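Side-chain contacts in 378aa long hypothetical citrate synthase (Sulfolobus tokodaii, PDB 1VGM), which belongs to the citrate synthase family of largely helical proteins and is built here as an assembly of two chains: residues Gly68-Ser73 with Glu151-Ser156; Thr128-Ala133 with Pro144-Pro149; Glu47-Met52 with Asn64-Ile69; Gln123-Thr128 with Ser338-Trp343. One frame throughout, in Å; residues are numbered along the deposited sequence.

Contact 1: Gly68-Ser73 with Glu151-Ser156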
loop_
_atom_site.group_PDB
_atom_site.type_symbol
_atom_site.label_atom_id
_atom_site.label_comp_id
_atom_site.label_asym_id
_atom_site.label_seq_id
_atom_site.Cartn_x
_atom_site.Cartn_y
_atom_site.Cartn_z
ATOM N N GLY A 68 20.604 18.280 -11.817
ATOM C CA GLY A 68 21.305 17.261 -12.578
ATOM C C GLY A 68 20.748 15.853 -12.406
ATOM O O GLY A 68 20.629 15.101 -13.373
ATOM N N ILE A 69 20.408 15.482 -11.178
ATOM C CA ILE A 69 19.793 14.184 -10.955
ATOM C C ILE A 69 18.418 14.121 -11.612
ATOM O O ILE A 69 18.093 13.159 -12.306
ATOM C CB ILE A 69 19.648 13.890 -9.450
ATOM C CG1 ILE A 69 21.040 13.756 -8.816
ATOM C CG2 ILE A 69 18.833 12.614 -9.244
ATOM C CD1 ILE A 69 21.043 13.855 -7.284
ATOM N N ILE A 70 17.616 15.153 -11.392
ATOM C CA ILE A 70 16.294 15.221 -11.994
ATOM C C ILE A 70 16.394 15.002 -13.491
ATOM O O ILE A 70 15.720 14.130 -14.048
ATOM C CB ILE A 70 15.618 16.593 -11.722
ATOM C CG1 ILE A 70 15.197 16.676 -10.250
ATOM C CG2 ILE A 70 14.404 16.770 -12.620
ATOM C CD1 ILE A 70 14.845 18.070 -9.780
ATOM N N ASN A 71 17.238 15.799 -14.138
ATOM C CA ASN A 71 17.221 15.906 -15.594
ATOM C C ASN A 71 17.733 14.636 -16.263
ATOM O O ASN A 71 17.472 14.405 -17.444
ATOM C CB ASN A 71 18.067 17.100 -16.048
ATOM C CG ASN A 71 17.324 18.413 -15.931
ATOM O OD1 ASN A 71 16.123 18.485 -16.213
ATOM N ND2 ASN A 71 18.031 19.462 -15.515
ATOM N N GLU A 72 18.458 13.816 -15.507
ATOM C CA GLU A 72 18.957 12.557 -16.044
ATOM C C GLU A 72 18.083 11.362 -15.656
ATOM O O GLU A 72 18.441 10.223 -15.934
ATOM C CB GLU A 72 20.404 12.312 -15.585
ATOM C CG GLU A 72 20.544 11.881 -14.132
ATOM C CD GLU A 72 21.993 11.884 -13.652
ATOM O OE1 GLU A 72 22.229 11.689 -12.442
ATOM O OE2 GLU A 72 22.898 12.081 -14.486
ATOM N N SER A 73 16.940 11.613 -15.020
ATOM C CA SER A 73 16.180 10.523 -14.417
ATOM C C SER A 73 14.722 10.392 -14.874
ATOM O O SER A 73 13.931 9.716 -14.212
ATOM C CB SER A 73 16.216 10.649 -12.896
ATOM O OG SER A 73 17.543 10.619 -12.411
ATOM N N GLU A 151 14.881 24.256 -17.923
ATOM C CA GLU A 151 15.314 25.131 -16.840
ATOM C C GLU A 151 14.662 24.803 -15.506
ATOM O O GLU A 151 15.137 25.247 -14.469
ATOM C CB GLU A 151 15.029 26.589 -17.195
ATOM C CG GLU A 151 15.828 27.074 -18.398
ATOM C CD GLU A 151 15.526 28.516 -18.759
ATOM O OE1 GLU A 151 15.879 28.937 -19.882
ATOM O OE2 GLU A 151 14.937 29.227 -17.921
ATOM N N SER A 152 13.571 24.040 -15.516
ATOM C CA SER A 152 12.958 23.650 -14.250
ATOM C C SER A 152 12.105 22.388 -14.322
ATOM O O SER A 152 11.680 21.964 -15.397
ATOM C CB SER A 152 12.125 24.809 -13.683
ATOM O OG SER A 152 10.849 24.883 -14.291
ATOM N N TYR A 153 11.871 21.788 -13.160
ATOM C CA TYR A 153 11.074 20.578 -13.062
ATOM C C TYR A 153 9.648 20.863 -13.522
ATOM O O TYR A 153 9.082 20.121 -14.333
ATOM C CB TYR A 153 11.086 20.075 -11.612
ATOM C CG TYR A 153 10.255 18.830 -11.347
ATOM C CD1 TYR A 153 8.933 18.929 -10.904
ATOM C CD2 TYR A 153 10.808 17.556 -11.488
ATOM C CE1 TYR A 153 8.188 17.792 -10.596
ATOM C CE2 TYR A 153 10.074 16.414 -11.189
ATOM C CZ TYR A 153 8.769 16.537 -10.739
ATOM O OH TYR A 153 8.057 15.413 -10.401
ATOM N N ALA A 154 9.072 21.950 -13.014
ATOM C CA ALA A 154 7.703 22.321 -13.385
ATOM C C ALA A 154 7.570 22.511 -14.899
ATOM O O ALA A 154 6.561 22.137 -15.493
ATOM C CB ALA A 154 7.289 23.601 -12.658
ATOM N N GLU A 155 8.583 23.095 -15.527
ATOM C CA GLU A 155 8.515 23.307 -16.962
ATOM C C GLU A 155 8.575 21.968 -17.673
ATOM O O GLU A 155 7.755 21.682 -18.542
ATOM C CB GLU A 155 9.658 24.202 -17.454
ATOM C CG GLU A 155 9.631 24.389 -18.963
ATOM C CD GLU A 155 10.654 25.386 -19.465
ATOM O OE1 GLU A 155 11.314 26.041 -18.634
ATOM O OE2 GLU A 155 10.793 25.510 -20.699
ATOM N N SER A 156 9.543 21.143 -17.296
ATOM C CA SER A 156 9.686 19.831 -17.914
ATOM C C SER A 156 8.412 18.998 -17.808
ATOM O O SER A 156 8.041 18.306 -18.762
ATOM C CB SER A 156 10.853 19.072 -17.283
ATOM O OG SER A 156 12.083 19.662 -17.667
HETATM O O HOH W 1 13.765 19.659 -14.912
#

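Contact 2: Thr128-Ala133 with Pro144-Pro149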
loop_
_atom_site.group_PDB
_atom_site.type_symbol
_atom_site.label_atom_id
_atom_site.label_comp_id
_atom_site.label_asym_id
_atom_site.label_seq_id
_atom_site.Cartn_x
_atom_site.Cartn_y
_atom_site.Cartn_z
ATOM N N THR A 128 7.980 10.332 -11.287
ATOM C CA THR A 128 6.595 10.657 -10.952
ATOM C C THR A 128 6.015 11.651 -11.964
ATOM O O THR A 128 4.861 11.542 -12.368
ATOM C CB THR A 128 6.509 11.260 -9.526
ATOM O OG1 THR A 128 7.149 10.377 -8.596
ATOM C CG2 THR A 128 5.066 11.453 -9.111
ATOM N N ALA A 129 6.822 12.617 -12.382
ATOM C CA ALA A 129 6.412 13.570 -13.413
ATOM C C ALA A 129 6.171 12.858 -14.742
ATOM O O ALA A 129 5.185 13.119 -15.433
ATOM C CB ALA A 129 7.490 14.649 -13.589
ATOM N N THR A 130 7.077 11.959 -15.102
ATOM C CA THR A 130 6.934 11.217 -16.346
ATOM C C THR A 130 5.635 10.414 -16.302
ATOM O O THR A 130 4.832 10.450 -17.235
ATOM C CB THR A 130 8.134 10.268 -16.552
ATOM O OG1 THR A 130 9.346 11.035 -16.557
ATOM C CG2 THR A 130 8.004 9.499 -17.869
ATOM N N ILE A 131 5.423 9.697 -15.208
ATOM C CA ILE A 131 4.229 8.869 -15.076
ATOM C C ILE A 131 2.942 9.703 -15.091
ATOM O O ILE A 131 1.980 9.346 -15.758
ATOM C CB ILE A 131 4.293 8.019 -13.786
ATOM C CG1 ILE A 131 5.253 6.849 -14.007
ATOM C CG2 ILE A 131 2.910 7.501 -13.410
ATOM C CD1 ILE A 131 5.773 6.238 -12.717
ATOM N N THR A 132 2.928 10.816 -14.367
ATOM C CA THR A 132 1.719 11.626 -14.266
ATOM C C THR A 132 1.401 12.272 -15.621
ATOM O O THR A 132 0.239 12.346 -16.026
ATOM C CB THR A 132 1.881 12.737 -13.193
ATOM O OG1 THR A 132 2.150 12.141 -11.915
ATOM C CG2 THR A 132 0.622 13.575 -13.099
ATOM N N ALA A 133 2.436 12.738 -16.317
ATOM C CA ALA A 133 2.269 13.310 -17.646
ATOM C C ALA A 133 1.659 12.300 -18.605
ATOM O O ALA A 133 0.771 12.635 -19.399
ATOM C CB ALA A 133 3.610 13.791 -18.184
ATOM N N PRO A 144 2.567 8.724 -26.031
ATOM C CA PRO A 144 3.479 8.899 -24.899
ATOM C C PRO A 144 4.522 9.975 -25.183
ATOM O O PRO A 144 4.942 10.165 -26.331
ATOM C CB PRO A 144 4.105 7.515 -24.723
ATOM C CG PRO A 144 3.959 6.867 -26.047
ATOM C CD PRO A 144 2.665 7.372 -26.610
ATOM N N LYS A 145 4.933 10.678 -24.135
ATOM C CA LYS A 145 6.039 11.610 -24.250
ATOM C C LYS A 145 6.819 11.689 -22.942
ATOM O O LYS A 145 6.253 11.991 -21.889
ATOM C CB LYS A 145 5.514 12.995 -24.627
ATOM C CG LYS A 145 6.605 14.036 -24.783
ATOM C CD LYS A 145 6.032 15.377 -25.184
ATOM C CE LYS A 145 5.781 15.443 -26.689
ATOM N NZ LYS A 145 4.533 14.726 -27.093
ATOM N N ILE A 146 8.116 11.408 -23.014
ATOM C CA ILE A 146 8.974 11.479 -21.837
ATOM C C ILE A 146 9.431 12.914 -21.593
ATOM O O ILE A 146 9.818 13.619 -22.522
ATOM C CB ILE A 146 10.213 10.571 -21.995
ATOM C CG1 ILE A 146 9.779 9.161 -22.418
ATOM C CG2 ILE A 146 10.986 10.506 -20.681
ATOM C CD1 ILE A 146 8.839 8.470 -21.430
ATOM N N PRO A 147 9.371 13.375 -20.332
ATOM C CA PRO A 147 9.868 14.719 -20.017
ATOM C C PRO A 147 11.345 14.908 -20.385
ATOM O O PRO A 147 12.149 13.973 -20.313
ATOM C CB PRO A 147 9.633 14.841 -18.512
ATOM C CG PRO A 147 8.502 13.905 -18.236
ATOM C CD PRO A 147 8.734 12.741 -19.164
ATOM N N GLU A 148 11.694 16.131 -20.764
ATOM C CA GLU A 148 13.052 16.442 -21.170
ATOM C C GLU A 148 13.686 17.456 -20.237
ATOM O O GLU A 148 12.994 18.233 -19.580
ATOM C CB GLU A 148 13.057 16.987 -22.586
ATOM C CG GLU A 148 12.635 15.970 -23.612
ATOM C CD GLU A 148 13.501 16.022 -24.844
ATOM O OE1 GLU A 148 13.211 16.844 -25.740
ATOM O OE2 GLU A 148 14.476 15.241 -24.905
ATOM N N PRO A 149 15.027 17.457 -20.166
ATOM C CA PRO A 149 15.726 18.484 -19.395
ATOM C C PRO A 149 15.240 19.863 -19.812
ATOM O O PRO A 149 14.943 20.097 -20.984
ATOM C CB PRO A 149 17.193 18.262 -19.750
ATOM C CG PRO A 149 17.257 16.809 -20.123
ATOM C CD PRO A 149 15.962 16.539 -20.839
#

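Contact 3: Glu47-Met52 with Asn64-Ile69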
loop_
_atom_site.group_PDB
_atom_site.type_symbol
_atom_site.label_atom_id
_atom_site.label_comp_id
_atom_site.label_asym_id
_atom_site.label_seq_id
_atom_site.Cartn_x
_atom_site.Cartn_y
_atom_site.Cartn_z
ATOM N N GLU A 47 14.524 23.572 -4.817
ATOM C CA GLU A 47 15.113 23.996 -3.556
ATOM C C GLU A 47 14.428 23.336 -2.364
ATOM O O GLU A 47 15.086 22.966 -1.389
ATOM C CB GLU A 47 15.059 25.516 -3.438
ATOM C CG GLU A 47 16.033 26.207 -4.390
ATOM C CD GLU A 47 15.804 27.704 -4.483
ATOM O OE1 GLU A 47 16.603 28.477 -3.917
ATOM O OE2 GLU A 47 14.819 28.102 -5.131
ATOM N N LEU A 48 13.110 23.169 -2.450
ATOM C CA LEU A 48 12.362 22.445 -1.426
ATOM C C LEU A 48 12.694 20.956 -1.364
ATOM O O LEU A 48 12.789 20.380 -0.280
ATOM C CB LEU A 48 10.852 22.613 -1.641
ATOM C CG LEU A 48 9.975 21.860 -0.624
ATOM C CD1 LEU A 48 10.372 22.239 0.811
ATOM C CD2 LEU A 48 8.504 22.195 -0.867
ATOM N N ILE A 49 12.876 20.333 -2.521
ATOM C CA ILE A 49 13.395 18.972 -2.559
ATOM C C ILE A 49 14.646 18.861 -1.697
ATOM O O ILE A 49 14.738 17.969 -0.851
ATOM C CB ILE A 49 13.751 18.527 -3.999
ATOM C CG1 ILE A 49 12.485 18.394 -4.839
ATOM C CG2 ILE A 49 14.485 17.193 -3.969
ATOM C CD1 ILE A 49 12.771 18.162 -6.323
ATOM N N HIS A 50 15.607 19.759 -1.909
ATOM C CA HIS A 50 16.876 19.684 -1.184
ATOM C C HIS A 50 16.662 19.992 0.297
ATOM O O HIS A 50 17.289 19.389 1.170
ATOM C CB HIS A 50 17.893 20.672 -1.777
ATOM C CG HIS A 50 19.260 20.568 -1.174
ATOM N ND1 HIS A 50 19.590 21.149 0.034
ATOM C CD2 HIS A 50 20.381 19.945 -1.609
ATOM C CE1 HIS A 50 20.855 20.887 0.314
ATOM N NE2 HIS A 50 21.358 20.158 -0.666
ATOM N N LEU A 51 15.774 20.939 0.579
ATOM C CA LEU A 51 15.460 21.290 1.959
ATOM C C LEU A 51 14.882 20.077 2.694
ATOM O O LEU A 51 15.373 19.693 3.765
ATOM C CB LEU A 51 14.464 22.455 1.985
ATOM C CG LEU A 51 13.944 22.983 3.324
ATOM C CD1 LEU A 51 15.100 23.481 4.186
ATOM C CD2 LEU A 51 12.937 24.107 3.060
ATOM N N MET A 52 13.845 19.470 2.118
ATOM C CA MET A 52 13.159 18.366 2.786
ATOM C C MET A 52 14.051 17.137 2.949
ATOM O O MET A 52 13.980 16.452 3.968
ATOM C CB MET A 52 11.881 17.971 2.030
ATOM C CG MET A 52 10.734 18.990 2.107
ATOM S SD MET A 52 10.334 19.591 3.774
ATOM C CE MET A 52 8.680 19.020 3.962
ATOM N N ASN A 64 22.321 22.829 -8.237
ATOM C CA ASN A 64 22.660 22.311 -9.558
ATOM C C ASN A 64 22.808 20.791 -9.556
ATOM O O ASN A 64 22.567 20.130 -10.566
ATOM C CB ASN A 64 23.948 22.958 -10.073
ATOM C CG ASN A 64 23.698 24.307 -10.730
ATOM O OD1 ASN A 64 22.603 24.569 -11.223
ATOM N ND2 ASN A 64 24.713 25.167 -10.739
ATOM N N GLN A 65 23.193 20.236 -8.417
ATOM C CA GLN A 65 23.240 18.793 -8.285
ATOM C C GLN A 65 21.835 18.180 -8.282
ATOM O O GLN A 65 21.602 17.176 -8.951
ATOM C CB GLN A 65 24.018 18.415 -7.018
ATOM C CG GLN A 65 25.517 18.682 -7.164
ATOM C CD GLN A 65 26.304 18.474 -5.883
ATOM O OE1 GLN A 65 25.923 18.951 -4.815
ATOM N NE2 GLN A 65 27.421 17.766 -5.990
ATOM N N ILE A 66 20.899 18.790 -7.556
ATOM C CA ILE A 66 19.499 18.365 -7.614
ATOM C C ILE A 66 18.980 18.352 -9.047
ATOM O O ILE A 66 18.415 17.358 -9.499
ATOM C CB ILE A 66 18.568 19.295 -6.800
ATOM C CG1 ILE A 66 19.001 19.328 -5.333
ATOM C CG2 ILE A 66 17.116 18.800 -6.909
ATOM C CD1 ILE A 66 18.811 18.003 -4.616
ATOM N N LYS A 67 19.161 19.464 -9.756
ATOM C CA LYS A 67 18.670 19.583 -11.128
ATOM C C LYS A 67 19.324 18.548 -12.052
ATOM O O LYS A 67 18.675 17.998 -12.948
ATOM C CB LYS A 67 18.926 21.006 -11.654
ATOM C CG LYS A 67 18.230 22.097 -10.840
ATOM C CD LYS A 67 18.518 23.499 -11.369
ATOM C CE LYS A 67 17.563 24.517 -10.745
ATOM N NZ LYS A 67 17.841 25.933 -11.142
ATOM N N GLY A 68 20.604 18.280 -11.817
ATOM C CA GLY A 68 21.305 17.261 -12.578
ATOM C C GLY A 68 20.748 15.853 -12.406
ATOM O O GLY A 68 20.629 15.101 -13.373
ATOM N N ILE A 69 20.408 15.482 -11.178
ATOM C CA ILE A 69 19.793 14.184 -10.955
ATOM C C ILE A 69 18.418 14.121 -11.612
ATOM O O ILE A 69 18.093 13.159 -12.306
ATOM C CB ILE A 69 19.648 13.890 -9.450
ATOM C CG1 ILE A 69 21.040 13.756 -8.816
ATOM C CG2 ILE A 69 18.833 12.614 -9.244
ATOM C CD1 ILE A 69 21.043 13.855 -7.284
#

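Contact 4: Gln123-Thr128 with Ser338-Trp343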
loop_
_atom_site.group_PDB
_atom_site.type_symbol
_atom_site.label_atom_id
_atom_site.label_comp_id
_atom_site.label_asym_id
_atom_site.label_seq_id
_atom_site.Cartn_x
_atom_site.Cartn_y
_atom_site.Cartn_z
ATOM N N GLN A 123 15.425 10.866 -8.005
ATOM C CA GLN A 123 15.115 10.079 -9.199
ATOM C C GLN A 123 13.641 9.710 -9.235
ATOM O O GLN A 123 12.995 9.805 -10.281
ATOM C CB GLN A 123 15.957 8.799 -9.240
ATOM C CG GLN A 123 17.452 9.048 -9.359
ATOM C CD GLN A 123 18.269 7.763 -9.348
ATOM O OE1 GLN A 123 17.803 6.712 -8.891
ATOM N NE2 GLN A 123 19.500 7.844 -9.842
ATOM N N ILE A 124 13.104 9.292 -8.093
ATOM C CA ILE A 124 11.693 8.913 -8.029
ATOM C C ILE A 124 10.786 10.110 -8.331
ATOM O O ILE A 124 9.759 9.980 -8.990
ATOM C CB ILE A 124 11.323 8.352 -6.629
ATOM C CG1 ILE A 124 12.117 7.070 -6.355
ATOM C CG2 ILE A 124 9.800 8.084 -6.544
ATOM C CD1 ILE A 124 11.828 6.462 -4.994
ATOM N N ILE A 125 11.180 11.278 -7.843
ATOM C CA ILE A 125 10.440 12.501 -8.118
ATOM C C ILE A 125 10.460 12.817 -9.612
ATOM O O ILE A 125 9.449 13.215 -10.186
ATOM C CB ILE A 125 11.014 13.677 -7.279
ATOM C CG1 ILE A 125 10.564 13.508 -5.823
ATOM C CG2 ILE A 125 10.533 15.021 -7.819
ATOM C CD1 ILE A 125 11.381 14.291 -4.819
ATOM N N ALA A 126 11.600 12.605 -10.249
ATOM C CA ALA A 126 11.699 12.721 -11.703
ATOM C C ALA A 126 10.668 11.840 -12.410
ATOM O O ALA A 126 9.939 12.296 -13.287
ATOM C CB ALA A 126 13.110 12.347 -12.151
ATOM N N LYS A 127 10.604 10.575 -12.017
ATOM C CA LYS A 127 9.790 9.603 -12.737
ATOM C C LYS A 127 8.305 9.760 -12.443
ATOM O O LYS A 127 7.468 9.371 -13.251
ATOM C CB LYS A 127 10.250 8.186 -12.387
ATOM C CG LYS A 127 11.686 7.905 -12.831
ATOM C CD LYS A 127 12.166 6.522 -12.414
ATOM C CE LYS A 127 13.682 6.403 -12.562
ATOM N NZ LYS A 127 14.128 6.702 -13.952
ATOM N N THR A 128 7.980 10.332 -11.287
ATOM C CA THR A 128 6.595 10.657 -10.952
ATOM C C THR A 128 6.015 11.651 -11.964
ATOM O O THR A 128 4.861 11.542 -12.368
ATOM C CB THR A 128 6.509 11.260 -9.526
ATOM O OG1 THR A 128 7.149 10.377 -8.596
ATOM C CG2 THR A 128 5.066 11.453 -9.111
ATOM N N SER A 338 2.925 16.215 -6.064
ATOM C CA SER A 338 3.553 17.077 -5.071
ATOM C C SER A 338 3.872 16.328 -3.766
ATOM O O SER A 338 4.989 16.433 -3.232
ATOM C CB SER A 338 2.642 18.268 -4.779
ATOM O OG SER A 338 3.019 18.916 -3.577
ATOM N N ARG A 339 2.893 15.573 -3.260
ATOM C CA ARG A 339 2.985 14.991 -1.918
ATOM C C ARG A 339 4.034 13.872 -1.862
ATOM O O ARG A 339 4.480 13.478 -0.782
ATOM C CB ARG A 339 1.609 14.462 -1.478
ATOM C CG ARG A 339 1.569 13.728 -0.114
ATOM C CD ARG A 339 2.093 14.571 1.046
ATOM N NE ARG A 339 1.441 15.874 1.102
ATOM C CZ ARG A 339 0.382 16.158 1.858
ATOM N NH1 ARG A 339 -0.149 15.228 2.649
ATOM N NH2 ARG A 339 -0.147 17.378 1.823
ATOM N N VAL A 340 4.452 13.381 -3.029
ATOM C CA VAL A 340 5.445 12.317 -3.072
ATOM C C VAL A 340 6.752 12.750 -2.400
ATOM O O VAL A 340 7.443 11.928 -1.792
ATOM C CB VAL A 340 5.731 11.864 -4.530
ATOM C CG1 VAL A 340 6.488 12.953 -5.293
ATOM C CG2 VAL A 340 6.515 10.562 -4.518
ATOM N N LEU A 341 7.085 14.036 -2.492
ATOM C CA LEU A 341 8.258 14.547 -1.787
ATOM C C LEU A 341 8.119 14.327 -0.284
ATOM O O LEU A 341 9.044 13.853 0.382
ATOM C CB LEU A 341 8.459 16.043 -2.065
ATOM C CG LEU A 341 9.611 16.717 -1.305
ATOM C CD1 LEU A 341 10.921 15.937 -1.513
ATOM C CD2 LEU A 341 9.774 18.152 -1.799
ATOM N N GLY A 342 6.954 14.680 0.242
ATOM C CA GLY A 342 6.667 14.413 1.637
ATOM C C GLY A 342 6.644 12.932 1.974
ATOM O O GLY A 342 7.222 12.528 2.986
ATOM N N TRP A 343 5.993 12.108 1.153
ATOM C CA TRP A 343 6.046 10.667 1.387
ATOM C C TRP A 343 7.492 10.172 1.483
ATOM O O TRP A 343 7.845 9.444 2.415
ATOM C CB TRP A 343 5.315 9.892 0.282
ATOM C CG TRP A 343 3.813 10.085 0.270
ATOM C CD1 TRP A 343 3.005 10.397 1.338
ATOM C CD2 TRP A 343 2.945 9.985 -0.871
ATOM N NE1 TRP A 343 1.694 10.500 0.928
ATOM C CE2 TRP A 343 1.628 10.252 -0.422
ATOM C CE3 TRP A 343 3.156 9.722 -2.229
ATOM C CZ2 TRP A 343 0.525 10.264 -1.293
ATOM C CZ3 TRP A 343 2.061 9.733 -3.095
ATOM C CH2 TRP A 343 0.762 10.003 -2.622
#

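Contact 1: Gly68-Ser73 with Glu151-Ser156
I70 and Y153 meet where the end of one helix runs past the start of another, the branch methyl of the isoleucine touching the edge of the phenol ring. I70 CG2 lies 3.9 Å from Y153 CD2 and close to the plane of the ring, so this is an aliphatic contact with an aromatic rim and not a stack on its face. The two side chains cross at about a right angle. Each conformation matters to the meeting: on I70, CG2 points opposite the backbone N and CG1 sits beside it (chi1 -72°), while on Y153 the ring itself takes the position opposite N (chi1 178°), which carries its hydroxyl on to the carbonyl oxygen of I125 in helix 117-139. Y45 adds a second aromatic ring, inclined to that of Y153 by about 50°.

In the mainly helical citrate synthase fold, helix 60-71 here ends beside the beginning of helix 153-162. That beginning is capped: S152 is the N-cap, and its OG accepts from E155 N at 3.1 Å. At the other helix end, S73 OG donates to I69 O over 2.6 Å, on the face of that carbonyl opposite to the one E72 N uses.

Polar groups extend the contact through water. N71 OD1 and S156 OG stand 4.5 Å apart, and one water gives a hydrogen bond to each, 2.9 Å to N71 OD1 and 3.2 Å to S156 OG. S156 OG is further bonded to E148 O and S150 OG in the preceding loop.

Contact 2: Thr128-Ala133 with Pro144-Pro149
A129 and T130 of helix 117-139 meet the pyrrolidine ring of P147. The contribution of A129 comes from its backbone, with its carbonyl carbon C at 4.3 Å from P147 CG. Next along the helix, T130 does most of the work. Its OG1 comes within 3.2 Å of P147 CD and its methyl CG2 within 3.6 Å of the same atom, so both branches face the same ring carbon. P147 CG rests nearer the backbone, 3.6 Å from T130 CA. The threonine has OG1 beside the backbone N and CG2 opposite it (chi1 -58°), an orientation that also lets OG1 hydrogen-bond to F74 O; the hydroxyl is thus held on its polar side while its flank packs on the ring. CG2 further touches I146 CD1 at 3.8 Å, the isoleucine chain being bent at CG1 (chi2 -60°), which brings CD1 near the helix.

Two residues on, T132 looks to its own helix: OG1 donates to T128 O over 2.8 Å and lies tilted 33° from the carbonyl plane, while T132 N uses the other face of that oxygen. Just beyond the helical segment, N134 bonds through its amide to both K145 N and T130 O and so joins helix and loop by polar means. Helix 153-162 borders the same place, with A160 against P147 and T161 against A133. What results is an extended, proline-bearing connection lying back along the helix it has just left, one of the interhelical links of the mainly helical body of the citrate synthase fold.

Contact 3: Glu47-Met52 with Asn64-Ile69
I66 reaches across to H50 and I49, and the whole contact depends on this one isoleucine. Its apolar contacts are of two kinds. Towards H50 it brings the longer branch: I66 CD1 lies 3.9 Å from H50 CD2, at the edge of the imidazole and in its plane, while I66 CG1 rests 4.0 Å from H50 CB. The ring is therefore met along its carbon rim. Towards I49 it brings the shorter branch, and the two CG2 methyls approach to 4.3 Å, a looser contact between aliphatic groups. One conformation of I66 serves both neighbours: CG1 leaves beside the backbone N, CG2 opposite it, and the chain bends again at CG1 (chi2 -67°), which sets CD1 against the histidine. H50 answers with its ring opposite its own N (chi1 -175°).

The polar ends of H50 and E47 find partners outside the two segments. H50 ND1 is hydrogen-bonded to E56 O, in the turn that joins the two helices, and the imidazole stacks with the ring of Y54, so one partner holds its nitrogen while another covers its flat side. E47 forms a salt bridge through OE1 with R378 of the second subunit and a hydrogen bond through OE2 with S44 OG. The carboxylate is thereby shared between a link within the chain and a link between the chains.

Helices 45-54 and 60-71 are successive helices joined by a short connection. Among the neighbouring helices, I49 leans on I125 of helix 117-139, L341 of helix 331-353 touches L48, I49 and M52, and I69 packs on V122.

Contact 4: Gln123-Thr128 with Ser338-Trp343
I125 lies against V340 and L341, and its longer branch gives the contact its course. From CB the chain turns beside the backbone N (chi1 -75°) to CG1, which comes within 4.1 Å of V340 CG1. It then runs on nearly straight (chi2 161°) to CD1, which ends 3.7 Å from L341 CD1. Each step along the branch thus meets the next residue of the opposing helix, and the isoleucine passes both partners at a slant.

The helices concerned are long ones in the interior of the citrate synthase fold, 117-139 and 331-353. Over the short segments their axes approach to 10.0 Å and run nearly antiparallel, at 159°. Around I125 the same core takes in Y45 and I49 of helix 45-54, and L344 from the next turn of helix 331-353.

One turn further along, T128 and V340 meet tip to tip, with T128 OG1 4.1 Å from V340 CG2. The hydroxyl spends its proton on its own helix, donating to I124 O at 2.7 Å from above the carbonyl plane, while T128 N approaches that oxygen from the other face.

From the N terminus, contact 3 closes first, a short loop that sets helix 60-71 against helix 45-54. Contact 1 opens where that one ends, sharing G68 and I69 with it, and closes a larger loop at residues 151-156. Contact 2 nests inside this loop, returning the segment 144-149 to helix 117-139. Contact 4 opens within the span of contact 1 and closes far beyond it on helix 331-353, so the two cross, while contact 2 is nested in contact 4 as well and shares T128 with it. Helix 117-139 thus links the late helix 331-353 with the loop leading to helix 153-162, while helix 60-71 serves both contacts 1 and 3.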